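Local coordinates for protein ketosynthase (Streptomyces sp. MSC090213JE08, PDB 6KXD) that probably takes part, as one chain of the ishigamide ketosynthase/chain length factor complex, in elongating the polyketide chain of a highly reducing type II polyketide synthase, at residues Ala49-Ala54 with Ser61-Thr66; Ala94-Leu99 with Ala162-Leu167; Glu286-Val291 with Arg351-Leu356; Pro292-Thr297 with Ser321-Gly326. One frame throughout, in Å; residues are numbered along the deposited sequence.

Overall arrangement
Following the chain from its N terminus, interaction 1 closes a short beta hairpin, with six residues between segments 49-54 and 61-66. Interaction 2 comes next and closes a much longer loop, bringing helix 86-99 against the end of helix 156-165; both contacts fall in the N-terminal ketoacyl synthase region. Interaction 3 pairs strands 287-291 and 354-360 in parallel, with 59 residues between segments 286-291 and 351-356, and interaction 4 is contained within that span, joining the loops that precede helices 298-310 and 332-344. None of the loops cross. Interactions 3 and 4 touch through V291 and M322, and interactions 1 and 4 through C65 and L325, whereas interaction 2 stands apart.

Interaction 1: Ala49-Ala54 with Ser61-Thr66; sequences AVKADA and SSDVCT
The carbonyl oxygen of S62 is approached by two neighbouring residues of segment 49-54. A52 N donates to S62 O at 2.6 Å, with an N-H...O angle of 138°, and the CA-H of K51 turns to the same oxygen. Two residues further along, V50 and V64 form an antiparallel hydrogen-bonded pair: V50 N reaches V64 O at 2.7 Å, and V64 N returns an equally short, nearly straight bond to V50 O. CA-H groups of A49 and D63 add weaker contacts to V64 O and V50 O, respectively.

K51 and D63, the adjacent non-hydrogen-bonded pair, send their side chains side by side from one face. In K51, CG is anti to the carbonyl carbon (chi1 -73°) and the chain bends again at chi2 (-64°), which sets CD 3.3 Å from D63 OD1. NZ forms a salt bridge with the same oxygen; the refined separation is very short and its value doubtful. The other face carries V50 and V64, whose CG2 atoms lie 4.2 Å apart. V64 CG2 packs against A52 CB at 3.7 Å, and the V50 and T66 side chains cross at about a right angle, with V50 CG2 3.7 Å from T66 OG1. Just before the strand, S61 OG accepts from D63 N in an ST turn.

The hairpin joins the fold through C65, whose backbone hydrogen-bonds to that of L229, in strand 229-240, and through V64, which packs on F208. Backbone bonds thus carry most of the pairing, while the lysine-aspartate bridge, on a largely solvent-facing side, probably adds a modest charge attraction.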
loop_
_atom_site.group_PDB
_atom_site.type_symbol
_atom_site.label_atom_id
_atom_site.label_comp_id
_atom_site.label_asym_id
_atom_site.label_seq_id
_atom_site.Cartn_x
_atom_site.Cartn_y
_atom_site.Cartn_z
ATOM N N ALA B 49 -5.826 18.782 -22.723
ATOM C CA ALA B 49 -7.183 18.915 -22.308
ATOM C C ALA B 49 -8.074 18.677 -23.531
ATOM O O ALA B 49 -7.774 19.129 -24.606
ATOM C CB ALA B 49 -7.422 20.271 -21.681
ATOM N N VAL B 50 -9.103 17.858 -23.346
ATOM C CA VAL B 50 -10.149 17.644 -24.332
ATOM C C VAL B 50 -11.463 17.719 -23.572
ATOM O O VAL B 50 -11.472 17.716 -22.333
ATOM C CB VAL B 50 -10.020 16.291 -25.065
ATOM C CG1 VAL B 50 -8.727 16.201 -25.866
ATOM C CG2 VAL B 50 -10.163 15.114 -24.092
ATOM N N LYS B 51 -12.544 17.802 -24.344
ATOM C CA LYS B 51 -13.882 17.737 -23.862
ATOM C C LYS B 51 -14.167 16.287 -23.513
ATOM O O LYS B 51 -13.808 15.387 -24.270
ATOM C CB LYS B 51 -14.835 18.277 -24.930
ATOM C CG LYS B 51 -14.761 19.788 -25.094
ATOM C CD LYS B 51 -15.208 20.537 -23.861
ATOM C CE LYS B 51 -15.239 22.039 -24.043
ATOM N NZ LYS B 51 -14.652 22.733 -22.876
ATOM N N ALA B 52 -14.794 16.079 -22.362
ATOM C CA ALA B 52 -14.910 14.740 -21.801
ATOM C C ALA B 52 -15.913 13.956 -22.643
ATOM O O ALA B 52 -16.858 14.535 -23.171
ATOM C CB ALA B 52 -15.333 14.807 -20.364
ATOM N N ASP B 53 -15.675 12.650 -22.777
ATOM C CA ASP B 53 -16.570 11.792 -23.541
ATOM C C ASP B 53 -17.947 11.791 -22.867
ATOM O O ASP B 53 -18.034 11.747 -21.646
ATOM C CB ASP B 53 -16.004 10.379 -23.669
ATOM C CG ASP B 53 -16.617 9.623 -24.833
ATOM O OD1 ASP B 53 -16.311 9.985 -25.987
ATOM O OD2 ASP B 53 -17.428 8.711 -24.576
ATOM N N ALA B 54 -19.016 11.835 -23.673
ATOM C CA ALA B 54 -20.420 11.815 -23.183
ATOM C C ALA B 54 -20.707 10.581 -22.312
ATOM O O ALA B 54 -21.519 10.646 -21.367
ATOM C CB ALA B 54 -21.359 11.862 -24.366
ATOM N N SER B 61 -16.673 19.137 -14.419
ATOM C CA SER B 61 -16.071 19.908 -15.448
ATOM C C SER B 61 -16.074 19.082 -16.728
ATOM O O SER B 61 -15.924 17.849 -16.689
ATOM C CB SER B 61 -14.673 20.305 -15.081
ATOM O OG SER B 61 -14.054 20.937 -16.187
ATOM N N SER B 62 -16.178 19.778 -17.859
ATOM C CA SER B 62 -16.276 19.127 -19.153
ATOM C C SER B 62 -14.876 18.844 -19.689
ATOM O O SER B 62 -14.717 18.017 -20.569
ATOM C CB SER B 62 -17.063 19.974 -20.123
ATOM O OG SER B 62 -16.505 21.283 -20.202
ATOM N N ASP B 63 -13.892 19.595 -19.183
ATOM C CA ASP B 63 -12.548 19.530 -19.676
ATOM C C ASP B 63 -11.795 18.444 -18.888
ATOM O O ASP B 63 -11.845 18.423 -17.655
ATOM C CB ASP B 63 -11.894 20.901 -19.569
ATOM C CG ASP B 63 -12.422 21.879 -20.614
ATOM O OD1 ASP B 63 -12.943 21.403 -21.640
ATOM O OD2 ASP B 63 -12.257 23.092 -20.417
ATOM N N VAL B 64 -11.128 17.547 -19.624
ATOM C CA VAL B 64 -10.394 16.425 -19.029
ATOM C C VAL B 64 -9.135 16.142 -19.853
ATOM O O VAL B 64 -9.074 16.335 -21.075
ATOM C CB VAL B 64 -11.256 15.154 -18.889
ATOM C CG1 VAL B 64 -12.457 15.352 -17.977
ATOM C CG2 VAL B 64 -11.690 14.590 -20.227
ATOM N N CYS B 65 -8.128 15.604 -19.160
ATOM C CA CYS B 65 -6.933 15.167 -19.783
ATOM C C CYS B 65 -6.893 13.641 -19.722
ATOM O O CYS B 65 -6.185 13.044 -18.895
ATOM C CB CYS B 65 -5.698 15.784 -19.142
ATOM S SG CYS B 65 -5.732 17.595 -19.148
ATOM N N THR B 66 -7.691 13.026 -20.593
ATOM C CA THR B 66 -7.734 11.593 -20.703
ATOM C C THR B 66 -6.626 11.158 -21.664
ATOM O O THR B 66 -6.086 11.951 -22.467
ATOM C CB THR B 66 -9.106 11.103 -21.203
ATOM O OG1 THR B 66 -9.466 11.998 -22.245
ATOM C CG2 THR B 66 -10.189 11.076 -20.145
#

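Interaction 2: Ala94-Leu99 with Ala162-Leu167; sequences ASDGLL and AIRHDL
R164 carries CG anti to its backbone N (chi1 -175°) and stays extended as far as NE, which brings NE to D96 on the facing helix, while S95 turns OG toward H165 (chi1 70°). The guanidinium grips the carboxylate side-on: R164 NE donates to D96 OD1 at 2.8 Å and R164 NH2 to D96 OD2, also at 2.8 Å, the latter using the syn lone pair. The carboxylate and guanidinium planes are 26° apart. Beside this salt bridge, H165 NE2 donates in its ring plane to S95 OG at 2.8 Å, and S95 OG is also bonded to L92 O. The imidazole is sandwiched: L99 CD1 sits over one face, 3.7 Å from the ring centroid in a CH-pi contact, and R164 CG lies over the opposite face. A leucine in place of R164 would probably leave the D96 carboxylate without the two-nitrogen grip of the guanidinium.

Past H165 the helix ends in a Schellman motif at D166. Helix 86-99 packs A94 and L98 on strand 229-240, while L99 and L167 both meet L201 of strand 199-206; on helix 156-165, A162 and I163 touch C264 and A267 of the other chain.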
loop_
_atom_site.group_PDB
_atom_site.type_symbol
_atom_site.label_atom_id
_atom_site.label_comp_id
_atom_site.label_asym_id
_atom_site.label_seq_id
_atom_site.Cartn_x
_atom_site.Cartn_y
_atom_site.Cartn_z
ATOM N N ALA B 94 1.131 0.168 -19.754
ATOM C CA ALA B 94 2.405 0.758 -19.459
ATOM C C ALA B 94 3.465 -0.332 -19.270
ATOM O O ALA B 94 4.631 -0.150 -19.658
ATOM C CB ALA B 94 2.311 1.654 -18.252
ATOM N N SER B 95 3.077 -1.457 -18.636
ATOM C CA SER B 95 4.013 -2.532 -18.345
ATOM C C SER B 95 4.574 -3.096 -19.646
ATOM O O SER B 95 5.713 -3.485 -19.654
ATOM C CB SER B 95 3.452 -3.627 -17.471
ATOM O OG SER B 95 2.476 -4.410 -18.109
ATOM N N ASP B 96 3.711 -3.231 -20.642
ATOM C CA ASP B 96 4.105 -3.719 -21.954
ATOM C C ASP B 96 5.127 -2.782 -22.600
ATOM O O ASP B 96 6.120 -3.257 -23.161
ATOM C CB ASP B 96 2.899 -3.846 -22.869
ATOM C CG ASP B 96 2.095 -5.111 -22.625
ATOM O OD1 ASP B 96 2.370 -5.802 -21.622
ATOM O OD2 ASP B 96 1.173 -5.351 -23.426
ATOM N N GLY B 97 4.895 -1.470 -22.499
ATOM C CA GLY B 97 5.842 -0.458 -23.024
ATOM C C GLY B 97 7.186 -0.570 -22.337
ATOM O O GLY B 97 8.233 -0.323 -22.931
ATOM N N LEU B 98 7.175 -0.939 -21.051
ATOM C CA LEU B 98 8.376 -1.008 -20.297
ATOM C C LEU B 98 9.162 -2.274 -20.635
ATOM O O LEU B 98 10.335 -2.190 -20.851
ATOM C CB LEU B 98 8.073 -0.961 -18.810
ATOM C CG LEU B 98 9.300 -0.823 -17.930
ATOM C CD1 LEU B 98 9.930 0.540 -18.170
ATOM C CD2 LEU B 98 8.917 -1.030 -16.477
ATOM N N LEU B 99 8.488 -3.425 -20.652
ATOM C CA LEU B 99 9.182 -4.705 -20.726
ATOM C C LEU B 99 9.355 -5.220 -22.162
ATOM O O LEU B 99 10.194 -6.088 -22.378
ATOM C CB LEU B 99 8.411 -5.729 -19.905
ATOM C CG LEU B 99 8.245 -5.354 -18.444
ATOM C CD1 LEU B 99 7.479 -6.452 -17.753
ATOM C CD2 LEU B 99 9.603 -5.102 -17.791
ATOM N N ALA B 162 1.915 -8.582 -12.712
ATOM C CA ALA B 162 2.683 -9.798 -12.388
ATOM C C ALA B 162 2.119 -11.011 -13.111
ATOM O O ALA B 162 2.917 -11.832 -13.604
ATOM C CB ALA B 162 2.713 -10.007 -10.913
ATOM N N ILE B 163 0.789 -11.099 -13.206
ATOM C CA ILE B 163 0.149 -12.226 -13.918
ATOM C C ILE B 163 0.560 -12.116 -15.377
ATOM O O ILE B 163 0.996 -13.080 -15.967
ATOM C CB ILE B 163 -1.376 -12.230 -13.765
ATOM C CG1 ILE B 163 -1.747 -12.611 -12.328
ATOM C CG2 ILE B 163 -2.078 -13.126 -14.792
ATOM C CD1 ILE B 163 -3.152 -12.233 -11.987
ATOM N N ARG B 164 0.440 -10.897 -15.911
ATOM C CA ARG B 164 0.676 -10.633 -17.309
ATOM C C ARG B 164 2.116 -11.002 -17.721
ATOM O O ARG B 164 2.284 -11.560 -18.765
ATOM C CB ARG B 164 0.390 -9.174 -17.637
ATOM C CG ARG B 164 0.513 -8.863 -19.118
ATOM C CD ARG B 164 0.023 -7.468 -19.399
ATOM N NE ARG B 164 0.016 -7.166 -20.814
ATOM C CZ ARG B 164 -0.938 -7.520 -21.623
ATOM N NH1 ARG B 164 -1.910 -8.294 -21.164
ATOM N NH2 ARG B 164 -0.890 -7.169 -22.888
ATOM N N HIS B 165 3.127 -10.686 -16.898
ATOM C CA HIS B 165 4.524 -10.819 -17.266
ATOM C C HIS B 165 5.227 -11.902 -16.462
ATOM O O HIS B 165 6.474 -11.914 -16.405
ATOM C CB HIS B 165 5.236 -9.487 -17.099
ATOM C CG HIS B 165 4.677 -8.486 -18.032
ATOM N ND1 HIS B 165 4.851 -8.580 -19.427
ATOM C CD2 HIS B 165 3.920 -7.404 -17.802
ATOM C CE1 HIS B 165 4.211 -7.587 -19.994
ATOM N NE2 HIS B 165 3.597 -6.855 -19.009
ATOM N N ASP B 166 4.431 -12.717 -15.762
ATOM C CA ASP B 166 4.940 -13.766 -14.930
ATOM C C ASP B 166 6.008 -13.239 -13.975
ATOM O O ASP B 166 7.177 -13.708 -13.960
ATOM C CB ASP B 166 5.462 -14.923 -15.794
ATOM C CG ASP B 166 5.441 -16.245 -15.046
ATOM O OD1 ASP B 166 5.109 -16.226 -13.850
ATOM O OD2 ASP B 166 5.754 -17.274 -15.658
ATOM N N LEU B 167 5.614 -12.286 -13.114
ATOM C CA LEU B 167 6.515 -11.739 -12.154
ATOM C C LEU B 167 6.193 -12.290 -10.764
ATOM O O LEU B 167 5.401 -11.730 -9.988
ATOM C CB LEU B 167 6.437 -10.210 -12.211
ATOM C CG LEU B 167 6.668 -9.595 -13.589
ATOM C CD1 LEU B 167 6.417 -8.104 -13.576
ATOM C CD2 LEU B 167 8.084 -9.838 -14.096
#

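Interaction 3: Glu286-Val291 with Arg351-Leu356; sequences EVWAAV and RGRIAL
V287, I354 and L356 form the apolar centre: V287 CG2 touches I354 CG2 at 4.2 Å, the side chains crossing at about a right angle, and V287 CG1 meets L356 CB at 4.1 Å. On the opposite face from L356, A289 and A355 pack their methyl groups together. Strands 289-291 and 354-356 run parallel, their short axes 13° apart. I354 O accepts twice, from W288 N at 2.7 Å and from A289 N at 3.3 Å; L356 N bonds to A289 O and V291 N to L356 O.

At the polar edge, W288 CG, anti to its backbone N (chi1 173°), lies against R353 CB, and R353 lays its aliphatic chain over the indole. R353 CG stands 3.7 Å from the centroid of the five-membered ring in a CH-pi contact, and R353 NH1 comes to 3.5 Å from W288 CD1. R318 adds a cation-pi contact to the indole. An alanine at W288 would probably leave R353 without its flat support and R318 without its aromatic partner.

Strand 365-373 borders strand 354-360, while V287 and L356 rest on L277 of helix 265-280, and A355 and V291 on V340 of helix 332-344, consistent with the layered thiolase-type fold of ketosynthases.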
loop_
_atom_site.group_PDB
_atom_site.type_symbol
_atom_site.label_atom_id
_atom_site.label_comp_id
_atom_site.label_asym_id
_atom_site.label_seq_id
_atom_site.Cartn_x
_atom_site.Cartn_y
_atom_site.Cartn_z
ATOM N N GLU B 286 23.277 23.084 -8.395
ATOM C CA GLU B 286 23.590 22.080 -9.417
ATOM C C GLU B 286 22.320 21.577 -10.120
ATOM O O GLU B 286 22.394 20.890 -11.144
ATOM C CB GLU B 286 24.246 20.864 -8.781
ATOM C CG GLU B 286 25.627 21.116 -8.211
ATOM C CD GLU B 286 26.180 19.804 -7.689
ATOM O OE1 GLU B 286 26.560 19.748 -6.498
ATOM O OE2 GLU B 286 26.177 18.827 -8.477
ATOM N N VAL B 287 21.144 21.901 -9.580
ATOM C CA VAL B 287 19.911 21.378 -10.159
ATOM C C VAL B 287 19.705 21.982 -11.533
ATOM O O VAL B 287 19.658 23.194 -11.704
ATOM C CB VAL B 287 18.681 21.639 -9.267
ATOM C CG1 VAL B 287 17.421 21.147 -9.962
ATOM C CG2 VAL B 287 18.873 21.013 -7.906
ATOM N N TRP B 288 19.564 21.094 -12.525
ATOM C CA TRP B 288 19.455 21.461 -13.905
ATOM C C TRP B 288 18.000 21.416 -14.350
ATOM O O TRP B 288 17.582 22.196 -15.220
ATOM C CB TRP B 288 20.363 20.531 -14.723
ATOM C CG TRP B 288 20.278 20.649 -16.214
ATOM C CD1 TRP B 288 20.963 21.511 -17.028
ATOM C CD2 TRP B 288 19.478 19.830 -17.077
ATOM N NE1 TRP B 288 20.620 21.291 -18.336
ATOM C CE2 TRP B 288 19.708 20.275 -18.397
ATOM C CE3 TRP B 288 18.585 18.770 -16.852
ATOM C CZ2 TRP B 288 19.084 19.681 -19.488
ATOM C CZ3 TRP B 288 17.949 18.205 -17.936
ATOM C CH2 TRP B 288 18.204 18.656 -19.231
ATOM N N ALA B 289 17.237 20.496 -13.746
ATOM C CA ALA B 289 15.805 20.401 -14.008
ATOM C C ALA B 289 15.088 20.140 -12.691
ATOM O O ALA B 289 15.512 19.270 -11.914
ATOM C CB ALA B 289 15.507 19.302 -15.014
ATOM N N ALA B 290 14.087 20.972 -12.414
ATOM C CA ALA B 290 13.257 20.817 -11.251
ATOM C C ALA B 290 11.802 20.777 -11.704
ATOM O O ALA B 290 11.327 21.681 -12.380
ATOM C CB ALA B 290 13.476 21.947 -10.288
ATOM N N VAL B 291 11.099 19.715 -11.296
ATOM C CA VAL B 291 9.771 19.430 -11.768
ATOM C C VAL B 291 8.868 19.245 -10.564
ATOM O O VAL B 291 8.853 18.201 -9.938
ATOM C CB VAL B 291 9.726 18.210 -12.699
ATOM C CG1 VAL B 291 8.330 18.044 -13.223
ATOM C CG2 VAL B 291 10.715 18.344 -13.857
ATOM N N ARG B 351 23.553 15.231 -19.890
ATOM C CA ARG B 351 24.351 14.165 -19.328
ATOM C C ARG B 351 25.053 14.661 -18.062
ATOM O O ARG B 351 25.638 15.714 -18.066
ATOM C CB ARG B 351 25.399 13.614 -20.303
ATOM C CG ARG B 351 26.138 12.393 -19.757
ATOM C CD ARG B 351 26.623 11.391 -20.815
ATOM N NE ARG B 351 26.654 10.000 -20.336
ATOM C CZ ARG B 351 27.592 9.483 -19.538
ATOM N NH1 ARG B 351 28.645 10.208 -19.201
ATOM N NH2 ARG B 351 27.471 8.253 -19.069
ATOM N N GLY B 352 24.964 13.853 -17.009
ATOM C CA GLY B 352 25.502 14.073 -15.674
ATOM C C GLY B 352 24.774 15.143 -14.879
ATOM O O GLY B 352 25.236 15.463 -13.800
ATOM N N ARG B 353 23.649 15.686 -15.400
ATOM C CA ARG B 353 23.016 16.810 -14.729
ATOM C C ARG B 353 22.098 16.298 -13.612
ATOM O O ARG B 353 21.568 15.229 -13.685
ATOM C CB ARG B 353 22.219 17.661 -15.718
ATOM C CG ARG B 353 23.073 18.399 -16.739
ATOM C CD ARG B 353 24.057 19.373 -16.120
ATOM N NE ARG B 353 24.801 19.980 -17.225
ATOM C CZ ARG B 353 24.651 21.222 -17.674
ATOM N NH1 ARG B 353 24.408 22.206 -16.827
ATOM N NH2 ARG B 353 24.741 21.467 -18.976
ATOM N N ILE B 354 21.866 17.140 -12.604
ATOM C CA ILE B 354 20.974 16.824 -11.515
ATOM C C ILE B 354 19.548 17.267 -11.847
ATOM O O ILE B 354 19.274 18.371 -12.364
ATOM C CB ILE B 354 21.466 17.464 -10.201
ATOM C CG1 ILE B 354 22.800 16.886 -9.750
ATOM C CG2 ILE B 354 20.419 17.315 -9.095
ATOM C CD1 ILE B 354 22.702 15.445 -9.312
ATOM N N ALA B 355 18.591 16.394 -11.514
ATOM C CA ALA B 355 17.218 16.733 -11.580
ATOM C C ALA B 355 16.567 16.465 -10.217
ATOM O O ALA B 355 16.907 15.589 -9.477
ATOM C CB ALA B 355 16.525 15.954 -12.668
ATOM N N LEU B 356 15.587 17.287 -9.922
ATOM C CA LEU B 356 14.830 17.233 -8.688
ATOM C C LEU B 356 13.353 17.159 -9.070
ATOM O O LEU B 356 12.881 17.981 -9.878
ATOM C CB LEU B 356 15.077 18.499 -7.873
ATOM C CG LEU B 356 14.497 18.527 -6.466
ATOM C CD1 LEU B 356 15.357 19.384 -5.562
ATOM C CD2 LEU B 356 13.096 19.108 -6.486
#

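Interaction 4: Pro292-Thr297 with Ser321-Gly326; sequences PCAAPT and SMELLG. With EDO (1,2-ethanediol), chain D.
An ST turn at S321 opens the 3-10 segment 322-325 and gives A294 the surface against which it packs. S321 OG, anti to the backbone N (chi1 -180°), accepts from E323 N at 3.0 Å. The methyl group of A294 sits beside this turn, with A294 CB 4.0 Å from S321 OG and 3.9 Å from E323 CG. M322 completes the patch with its CB 4.3 Å away from A294 CB.

M322 also meets the backbone of P292: its CG lies 3.6 Å from P292 O, and the rest of the side chain bends away toward Q336 and A339 of helix 332-344. No direct hydrogen bond joins the two segments. Instead, one water bridges them, donating to P292 O at 2.8 Å and accepting from M322 N at 2.9 Å.

The contact thus joins two loops: 292-297 leaves strand 287-291 and runs into helix 298-310, and 321-326 leads toward helix 332-344. C293 points its side chain away from the 3-10 segment, against the latter helix and strand 354-360, and its backbone N bonds to E303. P296 is the centre of an inverse gamma turn, after which T297 takes the N-cap position, its OG1 accepting from G300 N. A 1,2-ethanediol, probably from the crystallisation liquor, also hydrogen-bonds there, its O1 lying 2.9 Å from T297 OG1.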
loop_
_atom_site.group_PDB
_atom_site.type_symbol
_atom_site.label_atom_id
_atom_site.label_comp_id
_atom_site.label_asym_id
_atom_site.label_seq_id
_atom_site.Cartn_x
_atom_site.Cartn_y
_atom_site.Cartn_z
ATOM N N PRO B 292 8.124 20.316 -10.209
ATOM C CA PRO B 292 7.116 20.269 -9.159
ATOM C C PRO B 292 5.882 19.552 -9.695
ATOM O O PRO B 292 5.737 19.467 -10.895
ATOM C CB PRO B 292 6.806 21.750 -8.856
ATOM C CG PRO B 292 7.351 22.525 -10.017
ATOM C CD PRO B 292 8.284 21.635 -10.813
ATOM N N CYS B 293 4.976 19.124 -8.814
ATOM C CA CYS B 293 3.806 18.402 -9.284
ATOM C C CYS B 293 2.740 19.367 -9.818
ATOM O O CYS B 293 1.821 18.960 -10.492
ATOM C CB CYS B 293 3.214 17.504 -8.208
ATOM S SG CYS B 293 2.556 18.403 -6.780
ATOM N N ALA B 294 2.829 20.624 -9.418
ATOM C CA ALA B 294 1.915 21.677 -9.924
ATOM C C ALA B 294 0.452 21.378 -9.518
ATOM O O ALA B 294 -0.463 21.685 -10.267
ATOM C CB ALA B 294 2.068 21.774 -11.413
ATOM N N ALA B 295 0.255 20.737 -8.355
ATOM C CA ALA B 295 -1.076 20.461 -7.807
ATOM C C ALA B 295 -1.851 21.771 -7.819
ATOM O O ALA B 295 -1.284 22.785 -7.441
ATOM C CB ALA B 295 -0.986 19.945 -6.408
ATOM N N PRO B 296 -3.141 21.790 -8.228
ATOM C CA PRO B 296 -3.915 23.036 -8.340
ATOM C C PRO B 296 -4.522 23.413 -6.979
ATOM O O PRO B 296 -5.733 23.535 -6.839
ATOM C CB PRO B 296 -4.939 22.641 -9.419
ATOM C CG PRO B 296 -5.250 21.212 -9.063
ATOM C CD PRO B 296 -3.914 20.611 -8.658
ATOM N N THR B 297 -3.650 23.569 -5.976
ATOM C CA THR B 297 -4.009 23.689 -4.596
ATOM C C THR B 297 -3.063 24.723 -3.986
ATOM O O THR B 297 -2.084 25.089 -4.630
ATOM C CB THR B 297 -3.935 22.348 -3.862
ATOM O OG1 THR B 297 -2.572 21.919 -3.858
ATOM C CG2 THR B 297 -4.844 21.291 -4.462
ATOM N N SER B 321 5.524 22.752 -17.590
ATOM C CA SER B 321 4.705 22.550 -16.393
ATOM C C SER B 321 3.959 21.222 -16.537
ATOM O O SER B 321 3.499 20.914 -17.603
ATOM C CB SER B 321 3.717 23.645 -16.131
ATOM O OG SER B 321 2.985 23.346 -14.939
ATOM N N MET B 322 3.874 20.482 -15.433
ATOM C CA MET B 322 3.025 19.295 -15.315
ATOM C C MET B 322 1.552 19.691 -15.415
ATOM O O MET B 322 0.736 18.847 -15.720
ATOM C CB MET B 322 3.238 18.574 -13.982
ATOM C CG MET B 322 4.584 17.909 -13.873
ATOM S SD MET B 322 4.801 16.644 -15.151
ATOM C CE MET B 322 5.853 17.493 -16.320
ATOM N N GLU B 323 1.216 20.974 -15.216
ATOM C CA GLU B 323 -0.180 21.473 -15.418
ATOM C C GLU B 323 -0.731 21.123 -16.804
ATOM O O GLU B 323 -1.898 20.993 -16.954
ATOM C CB GLU B 323 -0.264 22.997 -15.279
ATOM C CG GLU B 323 -0.491 23.449 -13.863
ATOM C CD GLU B 323 -0.333 24.947 -13.676
ATOM O OE1 GLU B 323 -0.363 25.391 -12.510
ATOM O OE2 GLU B 323 -0.164 25.657 -14.695
ATOM N N LEU B 324 0.117 20.926 -17.810
ATOM C CA LEU B 324 -0.355 20.627 -19.145
ATOM C C LEU B 324 -1.095 19.274 -19.188
ATOM O O LEU B 324 -1.852 19.035 -20.121
ATOM C CB LEU B 324 0.855 20.594 -20.078
ATOM C CG LEU B 324 1.536 21.942 -20.328
ATOM C CD1 LEU B 324 2.933 21.737 -20.904
ATOM C CD2 LEU B 324 0.705 22.798 -21.274
ATOM N N LEU B 325 -0.831 18.399 -18.208
ATOM C CA LEU B 325 -1.468 17.049 -18.107
ATOM C C LEU B 325 -2.693 17.030 -17.192
ATOM O O LEU B 325 -3.307 15.961 -16.999
ATOM C CB LEU B 325 -0.444 16.061 -17.567
ATOM C CG LEU B 325 0.806 15.872 -18.413
ATOM C CD1 LEU B 325 1.678 14.786 -17.792
ATOM C CD2 LEU B 325 0.446 15.546 -19.843
ATOM N N GLY B 326 -3.070 18.163 -16.617
ATOM C CA GLY B 326 -4.000 18.172 -15.548
ATOM C C GLY B 326 -3.384 17.604 -14.289
ATOM O O GLY B 326 -2.182 17.286 -14.245
HETATM C C1 EDO D . -2.986 19.963 -1.091
HETATM O O1 EDO D . -2.768 19.453 -2.432
HETATM C C2 EDO D . -4.312 20.669 -0.780
HETATM O O2 EDO D . -3.912 21.847 -0.085
HETATM O O HOH W 1 5.535 21.100 -13.115
#